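Globin III, extracellular (Lumbricus terrestris, PDB 1X9F) probably carries oxygen as a haem-binding globin subunit of the extracellular earthworm haemoglobin (erythrocruorin), seen here with carbon monoxide bound. Local coordinates at residues Lys17-Leu22 and Arg73-Leu78; Asp79-Leu84 and Ala93-Leu98; Lys114-Ile119 and Gly142-Ile147. One frame throughout, in Å; residues are numbered along the deposited sequence.

Followed from the N terminus, the three contacts close three loops in series, neither nested nor crossing, and together illustrate how a globin wraps its helices round a haem. Contact 1 brings helix 9-20 back to the middle of helix 65-83 across 50 intervening residues. Contact 2 starts on the next turn of helix 65-83 and closes a loop of 8 residues onto helix 88-103. Contact 3 spans 22 residues and joins helix 110-127 to helix 133-148. The contacts meet in space: Trp19 of contact 1 is hydrogen-bonded to Asp79 of contact 2, Leu95 of contact 2 packs on Ile143 and Lys146 of contact 3, and contacts 1 and 3 touch the same haem.

Contact 1 (Lys17-Leu22 and Arg73-Leu78); sequences KQWDIL and RILNGL. With HEM (protoporphyrin IX containing Fe), chain R; CMO (carbon monoxide), chain S.
A buried apolar contact between the A and E helices of the globin fold joins Trp19 of helix 9-20 to Leu75 and Leu78 in the middle of helix 65-83. It shows how one helix can serve the core on one side and the ligand on another. The indole reaches across with the far corner of its six-membered ring: CG lies anti to the backbone N (chi1 177°), and Trp19 CH2 comes 3.6 Å from Leu75 CD1, which sits at the ring edge near its plane. Leu78 CD2 approaches the same carbon, Trp19 CH2, obliquely at 3.9 Å. The polar side of the ring is also satisfied, since Trp19 NE1 is hydrogen-bonded to Asp79 OD2 one residue beyond the segment, which would help to set the rotation of the indole. Trp23 meets the ring edge-to-face, and Leu124 of helix 110-127 packs on it as well.

Ile74 belongs to the carbon monoxide pocket. Its CG1 branch extends anti to the backbone N, and Ile74 CD1 lies 3.1 Å from the ligand O, with Leu40 and Phe116 packed against the same side chain. With an alanine here, CG1, CG2 and CD1 would be gone and a gap would probably open between the ligand oxygen and the Phe116 ring, leaving CB alone near the oxygen. Farther along the helix the backbone itself borders the porphyrin: the haem methyl CMB lies 3.5 Å from Gly77 C and 3.4 Å from Leu78 N.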
# COMPACT_ATOMS: atom_id res chain seq x y z
N LYS C 17 -25.52 -2.43 4.75
CA LYS C 17 -24.11 -2.70 4.96
C LYS C 17 -23.62 -1.93 6.18
O LYS C 17 -22.90 -2.48 7.02
CB LYS C 17 -23.32 -2.28 3.71
CG LYS C 17 -21.84 -2.58 3.77
CD LYS C 17 -21.08 -1.91 2.64
CE LYS C 17 -21.26 -2.65 1.32
NZ LYS C 17 -20.55 -1.95 0.21
N GLN C 18 -24.02 -0.66 6.28
CA GLN C 18 -23.57 0.18 7.38
C GLN C 18 -24.15 -0.24 8.73
O GLN C 18 -23.45 -0.25 9.73
CB GLN C 18 -23.84 1.65 7.09
CG GLN C 18 -22.86 2.21 6.07
CD GLN C 18 -23.17 3.63 5.64
OE1 GLN C 18 -22.39 4.23 4.90
NE2 GLN C 18 -24.30 4.17 6.07
N TRP C 19 -25.44 -0.58 8.73
CA TRP C 19 -26.12 -1.05 9.93
C TRP C 19 -25.51 -2.34 10.45
O TRP C 19 -25.33 -2.52 11.65
CB TRP C 19 -27.58 -1.27 9.57
CG TRP C 19 -28.47 -1.82 10.62
CD1 TRP C 19 -29.03 -3.06 10.64
CD2 TRP C 19 -28.98 -1.13 11.78
NE1 TRP C 19 -29.85 -3.19 11.74
CE2 TRP C 19 -29.84 -2.02 12.45
CE3 TRP C 19 -28.80 0.15 12.31
CZ2 TRP C 19 -30.50 -1.68 13.64
CZ3 TRP C 19 -29.45 0.49 13.48
CH2 TRP C 19 -30.29 -0.42 14.13
N ASP C 20 -25.19 -3.24 9.52
CA ASP C 20 -24.65 -4.55 9.83
C ASP C 20 -23.38 -4.51 10.66
O ASP C 20 -23.14 -5.40 11.48
CB ASP C 20 -24.35 -5.29 8.53
CG ASP C 20 -25.00 -6.63 8.50
OD1 ASP C 20 -24.28 -7.64 8.74
OD2 ASP C 20 -26.22 -6.79 8.29
N ILE C 21 -22.56 -3.49 10.42
CA ILE C 21 -21.39 -3.23 11.24
C ILE C 21 -21.69 -3.27 12.75
O ILE C 21 -20.90 -3.83 13.51
CB ILE C 21 -20.69 -1.92 10.77
CG1 ILE C 21 -19.74 -2.22 9.60
CG2 ILE C 21 -19.91 -1.26 11.92
CD1 ILE C 21 -19.55 -1.04 8.61
N LEU C 22 -22.83 -2.73 13.18
CA LEU C 22 -23.16 -2.76 14.61
C LEU C 22 -23.19 -4.14 15.24
O LEU C 22 -22.97 -4.26 16.45
CB LEU C 22 -24.51 -2.08 14.88
CG LEU C 22 -24.37 -0.57 15.07
CD1 LEU C 22 -25.72 0.03 15.36
CD2 LEU C 22 -23.38 -0.21 16.17
N ARG C 73 -37.12 -4.71 21.67
CA ARG C 73 -38.28 -4.86 20.82
C ARG C 73 -38.31 -3.82 19.70
O ARG C 73 -38.45 -4.18 18.53
CB ARG C 73 -39.56 -4.83 21.65
CG ARG C 73 -40.50 -5.98 21.35
CD ARG C 73 -41.06 -6.66 22.60
NE ARG C 73 -41.62 -5.69 23.53
CZ ARG C 73 -41.57 -5.79 24.85
NH1 ARG C 73 -40.99 -6.83 25.44
NH2 ARG C 73 -42.11 -4.83 25.59
N ILE C 74 -38.16 -2.54 20.04
CA ILE C 74 -38.11 -1.47 19.03
C ILE C 74 -36.90 -1.60 18.12
O ILE C 74 -36.98 -1.36 16.91
CB ILE C 74 -38.09 -0.06 19.66
CG1 ILE C 74 -37.87 0.97 18.55
CG2 ILE C 74 -37.01 0.05 20.73
CD1 ILE C 74 -37.68 2.44 19.01
N LEU C 75 -35.76 -1.96 18.71
CA LEU C 75 -34.52 -2.07 17.97
C LEU C 75 -34.61 -3.22 16.97
O LEU C 75 -34.07 -3.12 15.86
CB LEU C 75 -33.34 -2.29 18.91
CG LEU C 75 -32.16 -1.32 18.77
CD1 LEU C 75 -31.56 -1.32 17.36
CD2 LEU C 75 -32.57 0.08 19.18
N ASN C 76 -35.29 -4.30 17.36
CA ASN C 76 -35.52 -5.39 16.43
C ASN C 76 -36.55 -5.05 15.37
O ASN C 76 -36.52 -5.58 14.26
CB ASN C 76 -35.85 -6.69 17.16
CG ASN C 76 -34.60 -7.49 17.50
OD1 ASN C 76 -33.49 -6.95 17.55
ND2 ASN C 76 -34.78 -8.79 17.73
N GLY C 77 -37.46 -4.13 15.72
CA GLY C 77 -38.44 -3.62 14.77
C GLY C 77 -37.73 -2.85 13.68
O GLY C 77 -38.05 -3.01 12.49
N LEU C 78 -36.77 -2.02 14.08
CA LEU C 78 -35.98 -1.23 13.14
C LEU C 78 -35.03 -2.14 12.35
O LEU C 78 -34.82 -1.94 11.15
CB LEU C 78 -35.21 -0.12 13.87
CG LEU C 78 -34.27 0.78 13.05
CD1 LEU C 78 -35.02 1.53 11.95
CD2 LEU C 78 -33.52 1.75 13.96
CHA HEM R . -44.23 -0.49 20.88
CHB HEM R . -41.32 -0.56 16.93
CHC HEM R . -40.96 4.30 17.03
CHD HEM R . -44.16 4.38 20.76
C1A HEM R . -43.38 -0.98 19.77
C2A HEM R . -43.19 -2.34 19.55
C3A HEM R . -42.32 -2.41 18.38
C4A HEM R . -42.12 -0.98 18.08
CMA HEM R . -41.76 -3.62 17.66
CAA HEM R . -43.74 -3.50 20.35
CBA HEM R . -44.95 -4.07 19.64
CGA HEM R . -45.43 -5.24 20.45
O1A HEM R . -44.86 -6.34 20.31
O2A HEM R . -46.38 -5.07 21.24
C1B HEM R . -40.95 0.81 16.60
C2B HEM R . -40.06 1.08 15.57
C3B HEM R . -39.98 2.43 15.66
C4B HEM R . -40.80 2.89 16.66
CMB HEM R . -39.36 0.14 14.62
CAB HEM R . -39.26 3.17 14.81
CBB HEM R . -38.38 3.60 13.86
C1C HEM R . -41.84 4.77 18.12
C2C HEM R . -41.96 6.11 18.43
C3C HEM R . -42.86 6.10 19.46
C4C HEM R . -43.20 4.79 19.72
CMC HEM R . -41.29 7.30 17.78
CAC HEM R . -43.33 7.29 20.21
CBC HEM R . -44.59 7.89 20.19
C1D HEM R . -44.49 3.00 21.15
C2D HEM R . -45.31 2.74 22.24
C3D HEM R . -45.37 1.36 22.32
C4D HEM R . -44.50 0.92 21.19
CMD HEM R . -46.00 3.75 23.13
CAD HEM R . -46.11 0.51 23.31
CBD HEM R . -45.21 0.34 24.52
CGD HEM R . -45.92 -0.62 25.44
O1D HEM R . -46.70 -0.16 26.30
O2D HEM R . -45.69 -1.83 25.29
NA HEM R . -42.78 -0.13 18.89
NB HEM R . -41.43 1.88 17.31
NC HEM R . -42.59 3.93 18.88
ND HEM R . -43.97 1.94 20.48
FE HEM R . -42.73 1.90 18.88
C CMO S . -40.99 1.83 20.44
O CMO S . -40.05 2.29 21.07

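Contact 2 (Asp79-Leu84 and Ala93-Leu98); sequences DLAINL and AALDHL. With HEM (protoporphyrin IX containing Fe), chain O; PO4 (phosphate ion), chain Q.
The carbonyl oxygen Asp79 O, one residue before the Leu80-Ala94 contact, is gripped twice by Asn83. The main-chain Asn83 N donates to it, and so does the side-chain Asn83 ND2, at 3.0 Å and with an N-H...O angle of 163°; the two donors arrive from opposite faces of the carbonyl plane. The side-chain amide is thereby held against the backbone of its own helix.

Across the contact the fit is wholly apolar. Ala94 CB is received by two leucines one turn apart, lying 3.9 Å from Leu80 CD2 and 3.9 Å from Leu84 CD1. Beside them Ala81 CB meets Leu95 CD2 at 3.8 Å, with Ile143 adding to the same cluster.

His97 is turned to the interface with Globin II instead. Its NE2 donates to propionate O1A of a second haem, probably that of this neighbouring subunit, and His97 ND1 to O2 of a phosphate, probably from the crystallisation liquor, at 2.7 Å; Arg50 of the Globin II chain binds both anions. The E-F corner is that of the globin fold; its partners across the interface, Gly23 of Globin II on Asn83 and the second haem on His97, are consistent with the E-F dimers of annelid and molluscan haemoglobins.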
# COMPACT_ATOMS: atom_id res chain seq x y z
N ASP C 79 -34.49 -3.15 13.03
CA ASP C 79 -33.67 -4.19 12.39
C ASP C 79 -34.44 -4.96 11.31
O ASP C 79 -33.90 -5.25 10.24
CB ASP C 79 -33.14 -5.19 13.43
CG ASP C 79 -32.11 -6.13 12.85
OD1 ASP C 79 -32.30 -7.36 12.92
OD2 ASP C 79 -31.07 -5.71 12.29
N LEU C 80 -35.69 -5.29 11.63
CA LEU C 80 -36.60 -5.96 10.71
C LEU C 80 -36.82 -5.15 9.44
O LEU C 80 -36.64 -5.67 8.33
CB LEU C 80 -37.93 -6.22 11.41
CG LEU C 80 -39.06 -6.74 10.53
CD1 LEU C 80 -38.80 -8.18 10.15
CD2 LEU C 80 -40.39 -6.63 11.25
N ALA C 81 -37.19 -3.88 9.59
CA ALA C 81 -37.39 -2.99 8.45
C ALA C 81 -36.14 -2.94 7.56
O ALA C 81 -36.22 -3.20 6.36
CB ALA C 81 -37.78 -1.60 8.92
N ILE C 82 -34.99 -2.63 8.16
CA ILE C 82 -33.74 -2.54 7.42
C ILE C 82 -33.42 -3.85 6.72
O ILE C 82 -33.00 -3.85 5.56
CB ILE C 82 -32.57 -2.11 8.35
CG1 ILE C 82 -32.79 -0.66 8.85
CG2 ILE C 82 -31.21 -2.27 7.64
CD1 ILE C 82 -31.76 -0.20 9.86
N ASN C 83 -33.62 -4.97 7.41
CA ASN C 83 -33.33 -6.26 6.79
C ASN C 83 -34.33 -6.66 5.72
O ASN C 83 -34.11 -7.62 4.99
CB ASN C 83 -33.16 -7.38 7.83
CG ASN C 83 -31.73 -7.46 8.34
OD1 ASN C 83 -30.90 -8.19 7.78
ND2 ASN C 83 -31.43 -6.69 9.38
N LEU C 84 -35.43 -5.91 5.62
CA LEU C 84 -36.40 -6.14 4.56
C LEU C 84 -36.36 -5.09 3.45
O LEU C 84 -37.20 -5.11 2.54
CB LEU C 84 -37.82 -6.31 5.13
CG LEU C 84 -38.12 -7.64 5.85
CD1 LEU C 84 -39.52 -7.63 6.44
CD2 LEU C 84 -37.93 -8.86 4.94
N ALA C 93 -45.66 -5.01 4.35
CA ALA C 93 -46.43 -5.84 5.25
C ALA C 93 -45.94 -5.62 6.68
O ALA C 93 -46.75 -5.49 7.60
CB ALA C 93 -46.32 -7.30 4.86
N ALA C 94 -44.62 -5.58 6.85
CA ALA C 94 -44.00 -5.42 8.16
C ALA C 94 -44.27 -4.03 8.75
O ALA C 94 -44.61 -3.91 9.93
CB ALA C 94 -42.51 -5.70 8.09
N LEU C 95 -44.11 -3.00 7.93
CA LEU C 95 -44.31 -1.63 8.38
C LEU C 95 -45.78 -1.35 8.66
O LEU C 95 -46.11 -0.59 9.56
CB LEU C 95 -43.72 -0.62 7.39
CG LEU C 95 -42.21 -0.70 7.17
CD1 LEU C 95 -41.75 0.39 6.18
CD2 LEU C 95 -41.42 -0.58 8.47
N ASP C 96 -46.65 -1.99 7.88
CA ASP C 96 -48.09 -1.88 8.10
C ASP C 96 -48.50 -2.50 9.43
O ASP C 96 -49.27 -1.91 10.18
CB ASP C 96 -48.85 -2.51 6.93
CG ASP C 96 -50.32 -2.16 6.94
OD1 ASP C 96 -50.65 -0.96 6.82
OD2 ASP C 96 -51.21 -3.02 7.05
N HIS C 97 -47.98 -3.70 9.71
CA HIS C 97 -48.16 -4.34 11.02
C HIS C 97 -47.70 -3.43 12.16
O HIS C 97 -48.44 -3.22 13.12
CB HIS C 97 -47.41 -5.67 11.04
CG HIS C 97 -47.65 -6.49 12.27
ND1 HIS C 97 -48.76 -7.29 12.42
CD2 HIS C 97 -46.92 -6.64 13.40
CE1 HIS C 97 -48.70 -7.90 13.59
NE2 HIS C 97 -47.59 -7.52 14.20
N LEU C 98 -46.48 -2.89 12.06
CA LEU C 98 -46.02 -1.90 13.03
C LEU C 98 -46.97 -0.70 13.10
O LEU C 98 -47.26 -0.20 14.18
CB LEU C 98 -44.59 -1.44 12.71
CG LEU C 98 -43.46 -2.46 12.95
CD1 LEU C 98 -42.19 -2.08 12.18
CD2 LEU C 98 -43.16 -2.61 14.44
CHA HEM O . -47.36 -14.23 16.49
CHB HEM O . -43.11 -15.37 18.61
CHC HEM O . -44.29 -20.12 18.48
CHD HEM O . -48.65 -18.95 16.58
C1A HEM O . -45.99 -14.13 17.03
C2A HEM O . -45.36 -12.89 17.09
C3A HEM O . -44.07 -13.17 17.71
C4A HEM O . -44.18 -14.63 17.95
CMA HEM O . -42.94 -12.23 18.03
CAA HEM O . -45.84 -11.56 16.57
CBA HEM O . -46.56 -10.72 17.61
CGA HEM O . -47.06 -9.50 16.88
O1A HEM O . -46.25 -8.58 16.61
O2A HEM O . -48.26 -9.45 16.55
C1B HEM O . -43.07 -16.82 18.75
C2B HEM O . -41.94 -17.43 19.25
C3B HEM O . -42.30 -18.74 19.22
C4B HEM O . -43.57 -18.86 18.71
CMB HEM O . -40.65 -16.82 19.73
CAB HEM O . -41.44 -19.67 19.63
CBB HEM O . -40.53 -20.50 20.09
C1C HEM O . -45.62 -20.21 17.88
C2C HEM O . -46.18 -21.45 17.64
C3C HEM O . -47.41 -21.13 17.11
C4C HEM O . -47.49 -19.73 17.06
CMC HEM O . -45.56 -22.79 17.94
CAC HEM O . -48.43 -22.12 16.69
CBC HEM O . -48.10 -23.05 15.78
C1D HEM O . -48.70 -17.49 16.39
C2D HEM O . -49.78 -16.87 15.78
C3D HEM O . -49.46 -15.53 15.72
C4D HEM O . -48.13 -15.48 16.35
CMD HEM O . -51.05 -17.52 15.28
CAD HEM O . -50.28 -14.39 15.18
CBD HEM O . -50.30 -14.38 13.67
CGD HEM O . -51.09 -13.17 13.24
O1D HEM O . -50.67 -12.03 13.53
O2D HEM O . -52.15 -13.36 12.62
NA HEM O . -45.34 -15.20 17.58
NB HEM O . -44.09 -17.65 18.40
NC HEM O . -46.39 -19.13 17.57
ND HEM O . -47.66 -16.68 16.74
FE HEM O . -45.90 -17.15 17.64
P PO4 Q . -51.33 -6.49 10.35
O1 PO4 Q . -52.73 -6.60 9.77
O2 PO4 Q . -50.80 -7.86 10.73
O3 PO4 Q . -51.37 -5.62 11.59
O4 PO4 Q . -50.43 -5.86 9.30

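Contact 3 (Lys114-Ile119 and Gly142-Ile147); sequences KKFGEI and GILTKI. With HEM (protoporphyrin IX containing Fe), chain R.
Between residues 114-119 and 142-147 the backbones come nearest at Gly117 and Leu144, whose CA atoms are 7.2 Å apart. Gly117, with no side chain to intervene, lets Leu144 rest its CD1 methyl 3.4 Å from Gly117 CA. The leucine's first torsion (chi1 -66°) aims the side chain at the facing helix, and its second (chi2 169°) turns one methyl to each neighbour: CD1 meets the glycine backbone, while Leu144 CD2 lies at the edge of the Phe116 ring, in its plane and 4.0 Å from Phe116 CD1. The side chains of Phe116 and Leu144 meet at about a right angle.

Both residues also border the haem. Leu144 CD2 is 3.3 Å from the vinyl carbon CBB, and Phe116 CE1 is 3.5 Å from the same carbon, so the vinyl end is bordered by a methyl and a ring edge together. One face of the Phe116 ring is turned to the porphyrin, with the meso carbon CHC above it and offset toward the rim. On the outer side of helix 110-127, Lys115 NZ forms a salt bridge with Glu118 OE2, on the syn lone pair of the carboxylate.

The principle is a division of chemistry: charge is paired within one helix on the outside, whereas the helices meet without a polar bond, methyls against ring edge and glycine backbone, implying that van der Waals and hydrophobic forces hold this wall of the G-H pair against the haem vinyl.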
# COMPACT_ATOMS: atom_id res chain seq x y z
N LYS C 114 -41.40 12.18 13.89
CA LYS C 114 -40.53 13.15 13.22
C LYS C 114 -39.33 13.48 14.10
O LYS C 114 -38.22 13.66 13.60
CB LYS C 114 -41.28 14.42 12.86
CG LYS C 114 -40.40 15.46 12.18
CD LYS C 114 -41.22 16.64 11.73
CE LYS C 114 -40.33 17.70 11.10
NZ LYS C 114 -41.18 18.84 10.58
N LYS C 115 -39.57 13.54 15.40
CA LYS C 115 -38.51 13.79 16.37
C LYS C 115 -37.58 12.59 16.45
O LYS C 115 -36.36 12.74 16.44
CB LYS C 115 -39.12 14.07 17.74
CG LYS C 115 -38.64 15.35 18.36
CD LYS C 115 -37.12 15.40 18.43
CE LYS C 115 -36.63 16.77 18.84
NZ LYS C 115 -37.11 17.85 17.91
N PHE C 116 -38.17 11.40 16.54
CA PHE C 116 -37.39 10.16 16.58
C PHE C 116 -36.42 10.09 15.41
O PHE C 116 -35.24 9.79 15.61
CB PHE C 116 -38.32 8.95 16.61
CG PHE C 116 -37.63 7.68 16.99
CD1 PHE C 116 -37.47 6.66 16.05
CD2 PHE C 116 -37.11 7.50 18.27
CE1 PHE C 116 -36.82 5.48 16.38
CE2 PHE C 116 -36.46 6.32 18.62
CZ PHE C 116 -36.31 5.31 17.67
N GLY C 117 -36.90 10.39 14.21
CA GLY C 117 -36.06 10.48 13.02
C GLY C 117 -34.85 11.39 13.18
O GLY C 117 -33.75 11.04 12.74
N GLU C 118 -35.06 12.55 13.80
CA GLU C 118 -33.96 13.48 14.06
C GLU C 118 -32.99 12.89 15.07
O GLU C 118 -31.78 12.93 14.85
CB GLU C 118 -34.47 14.82 14.59
CG GLU C 118 -35.44 15.54 13.67
CD GLU C 118 -36.26 16.59 14.40
OE1 GLU C 118 -37.13 17.20 13.76
OE2 GLU C 118 -36.03 16.80 15.62
N ILE C 119 -33.52 12.35 16.16
CA ILE C 119 -32.68 11.72 17.18
C ILE C 119 -31.88 10.55 16.59
O ILE C 119 -30.69 10.39 16.88
CB ILE C 119 -33.52 11.27 18.41
CG1 ILE C 119 -34.11 12.49 19.12
CG2 ILE C 119 -32.68 10.45 19.38
CD1 ILE C 119 -35.22 12.16 20.10
N GLY C 142 -38.90 6.91 4.79
CA GLY C 142 -39.89 5.97 4.27
C GLY C 142 -40.44 5.06 5.36
O GLY C 142 -41.65 4.81 5.41
N ILE C 143 -39.56 4.58 6.22
CA ILE C 143 -39.93 3.64 7.29
C ILE C 143 -40.80 4.31 8.36
O ILE C 143 -41.90 3.85 8.67
CB ILE C 143 -38.66 3.01 7.92
CG1 ILE C 143 -37.95 2.11 6.90
CG2 ILE C 143 -39.02 2.22 9.20
CD1 ILE C 143 -36.54 1.70 7.30
N LEU C 144 -40.27 5.41 8.92
CA LEU C 144 -40.97 6.24 9.91
C LEU C 144 -42.32 6.75 9.44
O LEU C 144 -43.27 6.80 10.23
CB LEU C 144 -40.10 7.44 10.30
CG LEU C 144 -38.81 7.05 11.04
CD1 LEU C 144 -37.90 8.25 11.14
CD2 LEU C 144 -39.12 6.50 12.44
N THR C 145 -42.41 7.13 8.17
CA THR C 145 -43.68 7.57 7.60
C THR C 145 -44.70 6.43 7.55
O THR C 145 -45.87 6.64 7.84
CB THR C 145 -43.47 8.17 6.20
OG1 THR C 145 -42.65 9.34 6.30
CG2 THR C 145 -44.78 8.71 5.62
N LYS C 146 -44.25 5.23 7.18
CA LYS C 146 -45.15 4.09 7.06
C LYS C 146 -45.69 3.64 8.43
O LYS C 146 -46.88 3.37 8.56
CB LYS C 146 -44.46 2.94 6.33
CG LYS C 146 -45.19 2.42 5.09
CD LYS C 146 -44.96 3.31 3.85
CE LYS C 146 -43.57 3.10 3.21
NZ LYS C 146 -43.45 1.85 2.40
N ILE C 147 -44.81 3.56 9.43
CA ILE C 147 -45.23 3.19 10.78
C ILE C 147 -46.19 4.23 11.37
O ILE C 147 -47.12 3.87 12.10
CB ILE C 147 -44.00 2.99 11.70
CG1 ILE C 147 -43.09 1.91 11.13
CG2 ILE C 147 -44.44 2.60 13.12
CD1 ILE C 147 -41.70 1.86 11.75
CHA HEM R . -44.23 -0.49 20.88
CHB HEM R . -41.32 -0.56 16.93
CHC HEM R . -40.96 4.30 17.03
CHD HEM R . -44.16 4.38 20.76
C1A HEM R . -43.38 -0.98 19.77
C2A HEM R . -43.19 -2.34 19.55
C3A HEM R . -42.32 -2.41 18.38
C4A HEM R . -42.12 -0.98 18.08
CMA HEM R . -41.76 -3.62 17.66
CAA HEM R . -43.74 -3.50 20.35
CBA HEM R . -44.95 -4.07 19.64
CGA HEM R . -45.43 -5.24 20.45
O1A HEM R . -44.86 -6.34 20.31
O2A HEM R . -46.38 -5.07 21.24
C1B HEM R . -40.95 0.81 16.60
C2B HEM R . -40.06 1.08 15.57
C3B HEM R . -39.98 2.43 15.66
C4B HEM R . -40.80 2.89 16.66
CMB HEM R . -39.36 0.14 14.62
CAB HEM R . -39.26 3.17 14.81
CBB HEM R . -38.38 3.60 13.86
C1C HEM R . -41.84 4.77 18.12
C2C HEM R . -41.96 6.11 18.43
C3C HEM R . -42.86 6.10 19.46
C4C HEM R . -43.20 4.79 19.72
CMC HEM R . -41.29 7.30 17.78
CAC HEM R . -43.33 7.29 20.21
CBC HEM R . -44.59 7.89 20.19
C1D HEM R . -44.49 3.00 21.15
C2D HEM R . -45.31 2.74 22.24
C3D HEM R . -45.37 1.36 22.32
C4D HEM R . -44.50 0.92 21.19
CMD HEM R . -46.00 3.75 23.13
CAD HEM R . -46.11 0.51 23.31
CBD HEM R . -45.21 0.34 24.52
CGD HEM R . -45.92 -0.62 25.44
O1D HEM R . -46.70 -0.16 26.30
O2D HEM R . -45.69 -1.83 25.29
NA HEM R . -42.78 -0.13 18.89
NB HEM R . -41.43 1.88 17.31
NC HEM R . -42.59 3.93 18.88
ND HEM R . -43.97 1.94 20.48
FE HEM R . -42.73 1.90 18.88